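Local coordinates for protein ATP-dependent RNA helicase HrpB (Escherichia coli, PDB 6EUD) that hydrolyses ATP to ADP and phosphate as a DExH-box NTPase of the DEAH/RHA helicase group and binds single-stranded RNA, at residues 438-450 with 460-472. Sequence-based numbering, arbitrary orientation.
Sequences TAAKIAAILEEPP and AFSRNQPAWQQRS
In the helical bundle that probably corresponds to the ratchet-like domain of DEAH/RHA helicases, helix 433-447 meets helix 466-479 and the end of helix 457-462; the axes of segments 438-447 and 466-472 approach to 8.3 Å at 123°. At the centre, Trp-468 NE1 donates to Glu-448 O at 2.8 Å, the acceptor lying in the indole plane; because Glu-448 is the first residue to leave helical phi/psi, the bond ties the indole to the helix end. Ile-445 CG1 lies over one indole face, 3.8 Å from the six-membered-ring centroid and almost on its normal, a CH-pi contact, while Pro-450 CG meets the edge at CH2. A leucine in place of Trp-468 would probably leave Glu-448 O without this donor and open a gap between Ile-445 and Pro-450. Close helix approach is marked by Ala-444, whose CB touches Arg-471 CG at 3.7 Å. With its CG anti to the backbone N (chi1 -176°), Phe-461 extends its ring toward helix 433-447 as a knob among Thr-438, Lys-441, Ile-442 and Ile-445, its CD2 3.6 Å from Ile-442 CD1; Ile-491 also touches this ring. At the other flank a salt bridge joins Glu-447 and Arg-471 side-on, their planes 38° apart: Arg-471 NE reaches Glu-447 OE1 at 2.6 Å on its syn lone pair, and Arg-471 NH2 meets Glu-447 OE2 at 3.0 Å in a nearly straight bond.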
# COMPACT_ATOMS: atom_id res chain seq x y z
N THR A 438 19.54 19.01 17.49
CA THR A 438 20.12 17.82 16.88
C THR A 438 19.09 17.12 15.97
O THR A 438 19.39 16.79 14.82
CB THR A 438 20.63 16.83 17.95
OG1 THR A 438 21.56 17.51 18.82
CG2 THR A 438 21.32 15.65 17.30
N ALA A 439 17.90 16.89 16.51
CA ALA A 439 16.82 16.28 15.74
C ALA A 439 16.48 17.07 14.47
O ALA A 439 16.21 16.47 13.43
CB ALA A 439 15.55 16.12 16.62
N ALA A 440 16.51 18.39 14.54
CA ALA A 440 16.09 19.24 13.42
C ALA A 440 17.05 19.13 12.25
O ALA A 440 16.65 19.11 11.08
CB ALA A 440 15.96 20.70 13.87
N LYS A 441 18.34 19.09 12.58
CA LYS A 441 19.37 18.94 11.58
C LYS A 441 19.29 17.55 10.93
O LYS A 441 19.32 17.43 9.70
CB LYS A 441 20.75 19.16 12.18
CG LYS A 441 21.87 18.89 11.18
CD LYS A 441 22.94 19.95 11.23
CE LYS A 441 23.77 19.86 9.97
NZ LYS A 441 24.88 20.85 9.98
N ILE A 442 19.17 16.52 11.76
CA ILE A 442 19.02 15.16 11.23
C ILE A 442 17.84 15.10 10.26
O ILE A 442 17.93 14.50 9.19
CB ILE A 442 18.80 14.13 12.34
CG1 ILE A 442 20.08 13.95 13.16
CG2 ILE A 442 18.35 12.79 11.75
CD1 ILE A 442 21.23 13.28 12.39
N ALA A 443 16.75 15.76 10.65
CA ALA A 443 15.53 15.73 9.86
C ALA A 443 15.73 16.45 8.54
O ALA A 443 15.26 16.00 7.50
CB ALA A 443 14.38 16.35 10.66
N ALA A 444 16.43 17.58 8.56
CA ALA A 444 16.63 18.32 7.33
C ALA A 444 17.49 17.48 6.37
O ALA A 444 17.24 17.44 5.17
CB ALA A 444 17.26 19.68 7.61
N ILE A 445 18.47 16.78 6.92
CA ILE A 445 19.30 15.87 6.14
C ILE A 445 18.49 14.73 5.50
O ILE A 445 18.59 14.51 4.29
CB ILE A 445 20.41 15.25 7.00
CG1 ILE A 445 21.35 16.35 7.47
CG2 ILE A 445 21.17 14.19 6.20
CD1 ILE A 445 22.41 15.87 8.40
N LEU A 446 17.71 14.01 6.30
CA LEU A 446 16.93 12.88 5.76
C LEU A 446 15.88 13.30 4.71
O LEU A 446 15.55 12.53 3.82
CB LEU A 446 16.27 12.11 6.92
CG LEU A 446 17.32 11.42 7.82
CD1 LEU A 446 16.72 10.74 9.05
CD2 LEU A 446 18.11 10.41 7.00
N GLU A 447 15.38 14.54 4.81
CA GLU A 447 14.48 15.12 3.79
C GLU A 447 15.18 15.47 2.47
O GLU A 447 14.57 15.42 1.40
CB GLU A 447 13.81 16.39 4.34
CG GLU A 447 12.71 16.14 5.33
CD GLU A 447 12.09 17.42 5.90
OE1 GLU A 447 12.49 18.56 5.54
OE2 GLU A 447 11.16 17.26 6.72
N GLU A 448 16.44 15.90 2.56
CA GLU A 448 17.22 16.30 1.39
C GLU A 448 18.62 15.74 1.55
O GLU A 448 19.55 16.48 1.89
CB GLU A 448 17.26 17.82 1.23
CG GLU A 448 17.09 18.26 -0.20
CD GLU A 448 15.70 17.98 -0.74
OE1 GLU A 448 14.72 18.34 -0.05
OE2 GLU A 448 15.59 17.38 -1.83
N PRO A 449 18.77 14.42 1.33
CA PRO A 449 20.02 13.68 1.54
C PRO A 449 21.17 14.25 0.71
O PRO A 449 20.92 14.80 -0.36
CB PRO A 449 19.67 12.25 1.07
CG PRO A 449 18.17 12.18 1.15
CD PRO A 449 17.69 13.56 0.81
N PRO A 450 22.41 14.11 1.20
CA PRO A 450 23.59 14.48 0.42
C PRO A 450 23.56 13.79 -0.94
O PRO A 450 22.95 12.71 -1.07
CB PRO A 450 24.76 13.96 1.25
CG PRO A 450 24.22 13.71 2.59
CD PRO A 450 22.78 13.38 2.42
N ALA A 460 27.33 13.81 7.25
CA ALA A 460 26.41 14.84 6.78
C ALA A 460 26.05 15.81 7.93
O ALA A 460 26.01 17.04 7.74
CB ALA A 460 25.16 14.20 6.19
N PHE A 461 25.84 15.24 9.11
CA PHE A 461 25.49 16.01 10.31
C PHE A 461 26.53 17.08 10.62
O PHE A 461 26.18 18.19 11.01
CB PHE A 461 25.33 15.08 11.51
CG PHE A 461 24.88 15.78 12.77
CD1 PHE A 461 25.81 16.26 13.70
CD2 PHE A 461 23.52 15.92 13.05
CE1 PHE A 461 25.40 16.88 14.86
CE2 PHE A 461 23.11 16.55 14.20
CZ PHE A 461 24.04 17.03 15.11
N SER A 462 27.81 16.75 10.46
CA SER A 462 28.88 17.68 10.78
C SER A 462 29.01 18.75 9.71
O SER A 462 29.69 19.75 9.92
CB SER A 462 30.21 16.95 10.92
OG SER A 462 30.70 16.64 9.63
N ARG A 463 28.39 18.56 8.54
CA ARG A 463 28.48 19.57 7.49
C ARG A 463 27.52 20.68 7.83
O ARG A 463 26.46 20.42 8.38
CB ARG A 463 28.15 19.00 6.13
CG ARG A 463 28.97 17.80 5.77
CD ARG A 463 28.87 17.54 4.30
NE ARG A 463 29.56 16.31 3.94
CZ ARG A 463 30.87 16.21 3.84
NH1 ARG A 463 31.66 17.26 4.06
NH2 ARG A 463 31.41 15.05 3.50
N ASN A 464 27.88 21.92 7.53
CA ASN A 464 27.03 23.01 7.91
C ASN A 464 26.44 23.63 6.64
O ASN A 464 26.61 24.81 6.35
CB ASN A 464 27.81 24.01 8.77
CG ASN A 464 26.93 25.02 9.42
OD1 ASN A 464 25.73 24.94 9.26
ND2 ASN A 464 27.50 25.98 10.14
N GLN A 465 25.78 22.79 5.86
CA GLN A 465 25.15 23.21 4.62
C GLN A 465 24.01 24.18 4.90
O GLN A 465 23.17 23.92 5.75
CB GLN A 465 24.65 21.99 3.85
CG GLN A 465 23.63 22.27 2.78
CD GLN A 465 23.19 21.00 2.08
OE1 GLN A 465 23.90 19.98 2.07
NE2 GLN A 465 21.99 21.04 1.52
N PRO A 466 24.01 25.33 4.22
CA PRO A 466 23.07 26.43 4.47
C PRO A 466 21.60 26.08 4.23
O PRO A 466 20.76 26.58 4.97
CB PRO A 466 23.54 27.52 3.50
CG PRO A 466 24.40 26.81 2.50
CD PRO A 466 25.04 25.70 3.23
N ALA A 467 21.27 25.24 3.24
CA ALA A 467 19.86 24.90 3.02
C ALA A 467 19.31 23.98 4.13
O ALA A 467 18.17 24.13 4.57
CB ALA A 467 19.67 24.25 1.64
N TRP A 468 20.13 23.03 4.58
CA TRP A 468 19.79 22.22 5.74
C TRP A 468 19.58 23.09 6.98
O TRP A 468 18.64 22.88 7.74
CB TRP A 468 20.90 21.21 6.03
CG TRP A 468 20.90 20.05 5.12
CD1 TRP A 468 19.87 19.62 4.34
CD2 TRP A 468 21.99 19.17 4.87
NE1 TRP A 468 20.25 18.51 3.63
CE2 TRP A 468 21.55 18.22 3.93
CE3 TRP A 468 23.30 19.09 5.36
CZ2 TRP A 468 22.38 17.19 3.47
CZ3 TRP A 468 24.13 18.08 4.91
CH2 TRP A 468 23.66 17.14 3.97
N GLN A 469 20.50 24.03 7.18
CA GLN A 469 20.36 24.97 8.28
C GLN A 469 19.04 25.72 8.23
O GLN A 469 18.35 25.81 9.24
CB GLN A 469 21.54 25.94 8.31
CG GLN A 469 21.64 26.69 9.60
CD GLN A 469 23.05 27.08 9.97
OE1 GLN A 469 23.75 26.31 10.57
NE2 GLN A 469 23.47 28.25 9.55
N GLN A 470 18.66 26.17 7.04
CA GLN A 470 17.40 26.88 6.87
C GLN A 470 16.23 26.01 7.28
O GLN A 470 15.34 26.45 8.02
CB GLN A 470 17.24 27.34 5.42
CG GLN A 470 16.01 28.18 5.21
CD GLN A 470 15.86 28.64 3.77
OE1 GLN A 470 15.76 27.82 2.84
NE2 GLN A 470 15.85 29.95 3.57
N ARG A 471 16.24 24.77 6.81
CA ARG A 471 15.15 23.86 7.12
C ARG A 471 15.09 23.57 8.61
O ARG A 471 14.00 23.51 9.18
CB ARG A 471 15.31 22.57 6.33
CG ARG A 471 14.26 21.55 6.62
CD ARG A 471 12.86 22.06 6.34
NE ARG A 471 11.92 20.94 6.38
CZ ARG A 471 10.60 21.07 6.47
NH1 ARG A 471 10.04 22.27 6.57
NH2 ARG A 471 9.84 19.99 6.48
N SER A 472 16.25 23.40 9.23
CA SER A 472 16.33 23.17 10.67
C SER A 472 15.66 24.28 11.47
O SER A 472 14.87 23.99 12.38
CB SER A 472 17.79 23.04 11.13
OG SER A 472 18.39 21.92 10.52
O HOH W 1 23.59 22.60 8.57